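Local coordinates for endosialidase (Enterobacteria phage phi92, PDB 4HIZ) that hydrolyses alpha-2,8 and alpha-2,9 linkages within polymers of sialic acid, at the interface of chains A and B. Residues are numbered along the deposited sequence; one frame, centred on the assembly and turned at random. Chains: chain A/B, Endosialidase.

Both contacts join chains A and B of an assembly of three endosialidase copies, and their C-alpha centres lie about 47 Å apart. Contact 2 is the junction of the catalytic propeller region of chain A with strands 546-548 and 554-556 of chain B; contact 1 is farther along the C-terminal part, where strand 654-656 of chain A pairs with strand 648-650 of chain B. The two have no residue in common, yet each is built on a parallel strand pairing between chains. Together they tie the copies at two levels, which would hold the propellers in register with the intertwined C-terminal stalk.

Contact 1: the interface of chains A and B. Residues chain A 653-657; chain B 647-650.
Four backbone hydrogen bonds run between A:Asn653-A:Tyr657 and B:Ala648-B:Thr650, joining strands 654-656 and 648-650 as parallel neighbours. The amide N of B:Ala648 gives to A:Asn653 O at 2.9 Å, and B:Ala648 O takes the amide N of A:Met655. One step on, B:Thr650 N donates to A:Met655 O, so A:Met655 is gripped through both its N-H and its carbonyl. The last bond is differently turned: A:Tyr657 N reaches B:Thr650 O at 2.9 Å from above the carbonyl plane, 46° out of it, where the chain leaves the strand.

Side chains pack on both sides of this pairing. On one side A:Met655 and B:Tyr649 lie alongside each other, pointing the same way. A:Met655 bends at its last torsion (chi3 -87°), which turns the terminal methyl toward the phenol end of the tyrosine: CE is 3.6 Å from B:Tyr649 CZ, and the sulfur SD is 3.9 Å from B:Tyr649 CE2. The backbone carbonyl A:Pro656 O meets the same ring at its edge, in plane, 3.9 Å from B:Tyr649 CD2, while A:Tyr657 CA also approaches CD2. On the other side, with CG anti to its backbone N (chi1 -179°), A:Phe654 swings its ring toward B:Ala648, CD1 coming 3.8 Å from the methyl CB. A:Phe654 CZ, the ring tip, is a looser 4.1 Å from B:Thr650 CG2, the two side chains crossing obliquely.

The patch extends a beta sheet from one copy into the next, with apolar side chains backing the backbone bonds, and so probably helps to hold the C-terminal stalk of the trimer together.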
ATOM      1  N   ASN A 653     -36.520 -38.232 -12.960  1.00 13.68           N
ATOM      2  CA  ASN A 653     -36.248 -39.494 -13.639  1.00 14.01           C
ATOM      3  C   ASN A 653     -34.761 -39.673 -13.741  1.00 13.53           C
ATOM      4  O   ASN A 653     -34.041 -38.714 -14.037  1.00 14.11           O
ATOM      5  CB  ASN A 653     -36.818 -39.469 -15.059  1.00 14.94           C
ATOM      6  CG  ASN A 653     -38.332 -39.348 -15.079  1.00 16.96           C
ATOM      7  OD1 ASN A 653     -39.012 -39.755 -14.125  1.00 16.56           O
ATOM      8  ND2 ASN A 653     -38.873 -38.800 -16.173  1.00 18.71           N
ATOM      9  N   PHE A 654     -34.308 -40.900 -13.479  1.00 12.72           N
ATOM     10  CA  PHE A 654     -32.888 -41.172 -13.382  1.00 12.59           C
ATOM     11  C   PHE A 654     -32.569 -42.257 -14.378  1.00 12.34           C
ATOM     12  O   PHE A 654     -33.115 -43.359 -14.284  1.00 12.76           O
ATOM     13  CB  PHE A 654     -32.561 -41.631 -11.953  1.00 13.33           C
ATOM     14  CG  PHE A 654     -31.107 -41.910 -11.745  1.00 16.70           C
ATOM     15  CD1 PHE A 654     -30.202 -40.862 -11.591  1.00 19.45           C
ATOM     16  CD2 PHE A 654     -30.645 -43.222 -11.711  1.00 17.73           C
ATOM     17  CE1 PHE A 654     -28.832 -41.121 -11.427  1.00 21.74           C
ATOM     18  CE2 PHE A 654     -29.277 -43.497 -11.536  1.00 19.93           C
ATOM     19  CZ  PHE A 654     -28.375 -42.442 -11.391  1.00 22.02           C
ATOM     20  N   MET A 655     -31.696 -41.942 -15.336  1.00 12.46           N
ATOM     21  CA  MET A 655     -31.564 -42.764 -16.551  1.00 13.64           C
ATOM     22  C   MET A 655     -30.124 -42.894 -16.968  1.00 13.11           C
ATOM     23  O   MET A 655     -29.296 -42.018 -16.653  1.00 12.93           O
ATOM     24  CB  MET A 655     -32.286 -42.053 -17.702  1.00 17.04           C
ATOM     25  CG  MET A 655     -33.777 -41.915 -17.536  1.00 20.21           C
ATOM     26  SD  MET A 655     -34.377 -40.706 -18.750  1.00 22.49           S
ATOM     27  CE  MET A 655     -34.078 -39.233 -17.710  1.00 23.47           C
ATOM     28  N   PRO A 656     -29.808 -43.969 -17.708  1.00 12.99           N
ATOM     29  CA  PRO A 656     -28.510 -44.002 -18.377  1.00 13.28           C
ATOM     30  C   PRO A 656     -28.544 -43.052 -19.582  1.00 14.59           C
ATOM     31  O   PRO A 656     -29.589 -42.880 -20.223  1.00 15.12           O
ATOM     32  CB  PRO A 656     -28.398 -45.460 -18.851  1.00 13.39           C
ATOM     33  CG  PRO A 656     -29.845 -45.880 -19.124  1.00 12.60           C
ATOM     34  CD  PRO A 656     -30.651 -45.141 -18.029  1.00 12.43           C
ATOM     35  N   TYR A 657     -27.421 -42.416 -19.884  1.00 15.39           N
ATOM     36  CA  TYR A 657     -27.374 -41.510 -21.043  1.00 17.37           C
ATOM     37  C   TYR A 657     -27.539 -42.257 -22.376  1.00 18.11           C
ATOM     38  O   TYR A 657     -28.312 -41.839 -23.256  1.00 18.99           O
ATOM     39  CB  TYR A 657     -26.039 -40.743 -21.057  1.00 19.68           C
ATOM     40  CG  TYR A 657     -25.991 -39.672 -22.115  1.00 23.33           C
ATOM     41  CD1 TYR A 657     -26.520 -38.409 -21.870  1.00 26.56           C
ATOM     42  CD2 TYR A 657     -25.445 -39.932 -23.357  1.00 26.19           C
ATOM     43  CE1 TYR A 657     -26.489 -37.416 -22.851  1.00 30.66           C
ATOM     44  CE2 TYR A 657     -25.404 -38.960 -24.344  1.00 30.07           C
ATOM     45  CZ  TYR A 657     -25.929 -37.705 -24.090  1.00 33.48           C
ATOM     46  OH  TYR A 657     -25.892 -36.747 -25.091  1.00 37.16           O
TER
ATOM     47  N   GLY B 647     -34.037 -34.053 -16.320  1.00 14.26           N
ATOM     48  CA  GLY B 647     -33.622 -35.455 -16.265  1.00 13.27           C
ATOM     49  C   GLY B 647     -32.248 -35.619 -15.663  1.00 13.01           C
ATOM     50  O   GLY B 647     -31.353 -34.796 -15.921  1.00 13.24           O
ATOM     51  N   ALA B 648     -32.085 -36.667 -14.858  1.00 12.38           N
ATOM     52  CA  ALA B 648     -30.774 -36.997 -14.302  1.00 12.54           C
ATOM     53  C   ALA B 648     -30.196 -38.183 -15.052  1.00 13.08           C
ATOM     54  O   ALA B 648     -30.854 -39.217 -15.189  1.00 14.30           O
ATOM     55  CB  ALA B 648     -30.903 -37.331 -12.808  1.00 13.37           C
ATOM     56  N   TYR B 649     -28.968 -38.041 -15.523  1.00 12.24           N
ATOM     57  CA  TYR B 649     -28.383 -39.081 -16.358  1.00 13.44           C
ATOM     58  C   TYR B 649     -27.029 -39.529 -15.826  1.00 13.78           C
ATOM     59  O   TYR B 649     -26.258 -38.709 -15.301  1.00 14.51           O
ATOM     60  CB  TYR B 649     -28.150 -38.543 -17.772  1.00 14.49           C
ATOM     61  CG  TYR B 649     -29.399 -38.192 -18.525  1.00 15.10           C
ATOM     62  CD1 TYR B 649     -29.960 -36.918 -18.427  1.00 16.15           C
ATOM     63  CD2 TYR B 649     -30.038 -39.140 -19.315  1.00 15.48           C
ATOM     64  CE1 TYR B 649     -31.131 -36.602 -19.115  1.00 16.37           C
ATOM     65  CE2 TYR B 649     -31.184 -38.822 -20.019  1.00 16.42           C
ATOM     66  CZ  TYR B 649     -31.722 -37.567 -19.910  1.00 17.24           C
ATOM     67  OH  TYR B 649     -32.875 -37.266 -20.605  1.00 19.57           O
ATOM     68  N   THR B 650     -26.738 -40.823 -15.971  1.00 12.88           N
ATOM     69  CA  THR B 650     -25.383 -41.327 -15.762  1.00 13.19           C
ATOM     70  C   THR B 650     -24.828 -41.892 -17.075  1.00 13.51           C
ATOM     71  O   THR B 650     -25.482 -42.690 -17.761  1.00 13.87           O
ATOM     72  CB  THR B 650     -25.352 -42.370 -14.611  1.00 14.41           C
ATOM     73  OG1 THR B 650     -24.036 -42.908 -14.500  1.00 15.04           O
ATOM     74  CG2 THR B 650     -26.340 -43.494 -14.843  1.00 15.47           C
TER

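Contact 2: the interface of chains A and B. Residues chain A 81, 113, 129-131; chain B 547-549, 555, 557, 578.
A short parallel bridge between A:Glu130 and B:Met548 seats strand 130-131, in the catalytic propeller region of chain A, against strand 546-548 of chain B. B:Met548 is bound through both backbone polar atoms: its N donates to A:Pro129 O at 2.8 Å, and its O accepts the amide N of A:Trp131.

The indole of A:Trp131 is the centre of the packing. B:Ser547 lays its CB over one face, 3.3 Å above the plane and offset toward the rim, while A:His113 of the same chain lays its CD2 over the opposite face. This sandwich should fix the indole's tilt. Along the far rim, A:Trp131 CE3 meets B:Gly549 CA at 3.9 Å and CH2 approaches B:His555 CB. Water 1 links the indole NE1 to the hydroxyl OG of B:Ser547.

A:His113 also reaches tip to tip toward B:His578, the edge of the A:His113 ring turned to the B:His578 ring, planes at 85°; A:His113 NE2 lies 3.7 Å from B:His578 CE1. That same NE2 is joined through water 2 to the backbone O of B:His578. Beside them, A:Phe81 points its CZ at B:Ser557, 3.5 Å from the hydroxyl OG, which sits at the ring edge in plane. At the other end, the extended A:Glu130 shares water 3 between its carboxylate OE2 and B:Gly549 O.

The site docks the propeller of one copy onto the neighbouring chain, probably fixing the catalytic part relative to the stalk.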
ATOM      1  N   PHE A  81       1.897   0.598 -14.493  1.00  9.43           N
ATOM      2  CA  PHE A  81       1.476   0.953 -15.851  1.00  8.94           C
ATOM      3  C   PHE A  81       2.392   2.011 -16.422  1.00  9.91           C
ATOM      4  O   PHE A  81       3.164   2.679 -15.696  1.00 10.28           O
ATOM      5  CB  PHE A  81       0.028   1.484 -15.852  1.00  9.35           C
ATOM      6  CG  PHE A  81      -0.998   0.395 -15.681  1.00 10.32           C
ATOM      7  CD1 PHE A  81      -1.477  -0.324 -16.770  1.00 11.26           C
ATOM      8  CD2 PHE A  81      -1.473   0.063 -14.421  1.00 11.12           C
ATOM      9  CE1 PHE A  81      -2.456  -1.347 -16.608  1.00 11.87           C
ATOM     10  CE2 PHE A  81      -2.434  -0.945 -14.241  1.00 12.20           C
ATOM     11  CZ  PHE A  81      -2.929  -1.656 -15.338  1.00 11.83           C
ATOM     12  N   HIS A 113      -6.242   3.105 -20.577  1.00 10.35           N
ATOM     13  CA  HIS A 113      -7.384   3.889 -20.082  1.00 10.19           C
ATOM     14  C   HIS A 113      -7.050   5.368 -20.016  1.00 10.34           C
ATOM     15  O   HIS A 113      -5.939   5.738 -19.588  1.00 10.93           O
ATOM     16  CB  HIS A 113      -7.726   3.442 -18.621  1.00  9.67           C
ATOM     17  CG  HIS A 113      -8.309   2.076 -18.526  1.00 10.84           C
ATOM     18  ND1 HIS A 113      -9.654   1.822 -18.706  1.00 13.02           N
ATOM     19  CD2 HIS A 113      -7.737   0.882 -18.227  1.00 11.41           C
ATOM     20  CE1 HIS A 113      -9.892   0.534 -18.504  1.00 13.15           C
ATOM     21  NE2 HIS A 113      -8.748  -0.059 -18.212  1.00 12.85           N
ATOM     22  N   PRO A 129      -5.211   6.137  -9.219  1.00 11.11           N
ATOM     23  CA  PRO A 129      -5.805   6.433 -10.526  1.00 10.75           C
ATOM     24  C   PRO A 129      -7.257   5.972 -10.620  1.00 11.01           C
ATOM     25  O   PRO A 129      -7.620   4.905 -10.101  1.00 11.85           O
ATOM     26  CB  PRO A 129      -4.971   5.579 -11.511  1.00 12.73           C
ATOM     27  CG  PRO A 129      -3.687   5.324 -10.811  1.00 13.79           C
ATOM     28  CD  PRO A 129      -4.067   5.221  -9.317  1.00 12.04           C
ATOM     29  N   GLU A 130      -8.084   6.789 -11.276  1.00 10.60           N
ATOM     30  CA  GLU A 130      -9.455   6.396 -11.614  1.00 10.46           C
ATOM     31  C   GLU A 130      -9.549   6.356 -13.118  1.00 10.54           C
ATOM     32  O   GLU A 130      -9.191   7.330 -13.785  1.00 11.81           O
ATOM     33  CB  GLU A 130     -10.485   7.397 -11.062  1.00 11.84           C
ATOM     34  CG  GLU A 130     -11.906   7.053 -11.502  1.00 14.64           C
ATOM     35  CD  GLU A 130     -12.964   8.009 -10.997  1.00 18.58           C
ATOM     36  OE1 GLU A 130     -12.654   8.990 -10.266  1.00 21.62           O
ATOM     37  OE2 GLU A 130     -14.131   7.750 -11.353  1.00 18.91           O
ATOM     38  N   TRP A 131     -10.037   5.240 -13.626  1.00  9.62           N
ATOM     39  CA  TRP A 131     -10.268   5.102 -15.067  1.00 10.13           C
ATOM     40  C   TRP A 131     -11.538   5.855 -15.433  1.00 10.77           C
ATOM     41  O   TRP A 131     -12.606   5.654 -14.826  1.00 12.17           O
ATOM     42  CB  TRP A 131     -10.403   3.634 -15.449  1.00 10.53           C
ATOM     43  CG  TRP A 131      -9.110   2.846 -15.259  1.00 10.86           C
ATOM     44  CD1 TRP A 131      -7.825   3.338 -15.241  1.00 11.00           C
ATOM     45  CD2 TRP A 131      -9.008   1.436 -15.038  1.00 11.33           C
ATOM     46  NE1 TRP A 131      -6.917   2.290 -15.021  1.00 11.45           N
ATOM     47  CE2 TRP A 131      -7.626   1.117 -14.919  1.00 11.62           C
ATOM     48  CE3 TRP A 131      -9.956   0.402 -14.954  1.00 12.27           C
ATOM     49  CZ2 TRP A 131      -7.178  -0.181 -14.673  1.00 12.74           C
ATOM     50  CZ3 TRP A 131      -9.499  -0.916 -14.729  1.00 12.98           C
ATOM     51  CH2 TRP A 131      -8.127  -1.181 -14.579  1.00 13.32           C
TER
ATOM     52  N   SER B 547      -6.584   0.433  -9.354  1.00  9.59           N
ATOM     53  CA  SER B 547      -7.173   1.582 -10.026  1.00  9.94           C
ATOM     54  C   SER B 547      -8.651   1.523  -9.722  1.00 10.48           C
ATOM     55  O   SER B 547      -9.229   0.432  -9.612  1.00 11.35           O
ATOM     56  CB  SER B 547      -6.993   1.423 -11.540  1.00 10.51           C
ATOM     57  OG  SER B 547      -5.619   1.385 -11.871  1.00 11.52           O
ATOM     58  N   MET B 548      -9.281   2.694  -9.607  1.00 10.19           N
ATOM     59  CA  MET B 548     -10.726   2.733  -9.462  1.00 10.89           C
ATOM     60  C   MET B 548     -11.370   2.594 -10.849  1.00 11.09           C
ATOM     61  O   MET B 548     -11.085   3.381 -11.763  1.00 11.26           O
ATOM     62  CB  MET B 548     -11.138   4.024  -8.766  1.00 11.87           C
ATOM     63  CG  MET B 548     -12.635   4.129  -8.588  1.00 13.93           C
ATOM     64  SD  MET B 548     -13.268   2.926  -7.367  1.00 17.09           S
ATOM     65  CE  MET B 548     -12.799   3.717  -5.806  1.00 18.77           C
ATOM     66  N   GLY B 549     -12.148   1.539 -11.036  1.00 11.28           N
ATOM     67  CA  GLY B 549     -12.740   1.286 -12.357  1.00 11.67           C
ATOM     68  C   GLY B 549     -13.892   2.225 -12.701  1.00 12.72           C
ATOM     69  O   GLY B 549     -14.446   2.927 -11.826  1.00 12.29           O
ATOM     70  N   HIS B 555      -9.867  -2.219  -8.886  1.00 10.06           N
ATOM     71  CA  HIS B 555      -9.336  -3.338  -9.678  1.00 10.63           C
ATOM     72  C   HIS B 555      -7.873  -3.513  -9.413  1.00 10.13           C
ATOM     73  O   HIS B 555      -7.117  -2.535  -9.465  1.00  9.88           O
ATOM     74  CB  HIS B 555      -9.534  -3.074 -11.195  1.00 10.84           C
ATOM     75  CG  HIS B 555     -10.954  -3.242 -11.622  1.00 12.66           C
ATOM     76  ND1 HIS B 555     -11.390  -4.341 -12.334  1.00 13.46           N
ATOM     77  CD2 HIS B 555     -12.061  -2.510 -11.340  1.00 13.98           C
ATOM     78  CE1 HIS B 555     -12.696  -4.240 -12.538  1.00 15.03           C
ATOM     79  NE2 HIS B 555     -13.129  -3.144 -11.936  1.00 15.11           N
ATOM     80  N   SER B 557      -4.382  -5.032 -10.621  1.00  9.01           N
ATOM     81  CA  SER B 557      -3.851  -5.305 -11.974  1.00  9.82           C
ATOM     82  C   SER B 557      -2.565  -6.113 -11.948  1.00 10.20           C
ATOM     83  O   SER B 557      -1.616  -5.814 -12.686  1.00 12.04           O
ATOM     84  CB  SER B 557      -3.625  -3.970 -12.709  1.00 10.21           C
ATOM     85  OG  SER B 557      -4.890  -3.324 -12.927  1.00 12.63           O
ATOM     86  N   HIS B 578      -8.236  -7.730 -18.292  1.00 13.54           N
ATOM     87  CA  HIS B 578      -8.054  -6.266 -18.433  1.00 13.08           C
ATOM     88  C   HIS B 578      -8.657  -5.703 -19.721  1.00 12.89           C
ATOM     89  O   HIS B 578      -9.361  -4.692 -19.692  1.00 14.31           O
ATOM     90  CB  HIS B 578      -6.546  -5.920 -18.397  1.00 12.84           C
ATOM     91  CG  HIS B 578      -6.253  -4.445 -18.504  1.00 12.27           C
ATOM     92  ND1 HIS B 578      -6.193  -3.612 -17.403  1.00 12.29           N
ATOM     93  CD2 HIS B 578      -5.960  -3.672 -19.578  1.00 11.90           C
ATOM     94  CE1 HIS B 578      -5.891  -2.385 -17.797  1.00 11.86           C
ATOM     95  NE2 HIS B 578      -5.732  -2.398 -19.119  1.00 12.30           N
TER
HETATM   96  O   HOH W   1      -4.197   2.176 -14.101  1.00 14.68           O
HETATM   97  O   HOH W   2      -9.475  -2.632 -17.827  1.00 16.48           O
HETATM   98  O   HOH W   3     -15.402   5.298 -10.686  1.00 18.72           O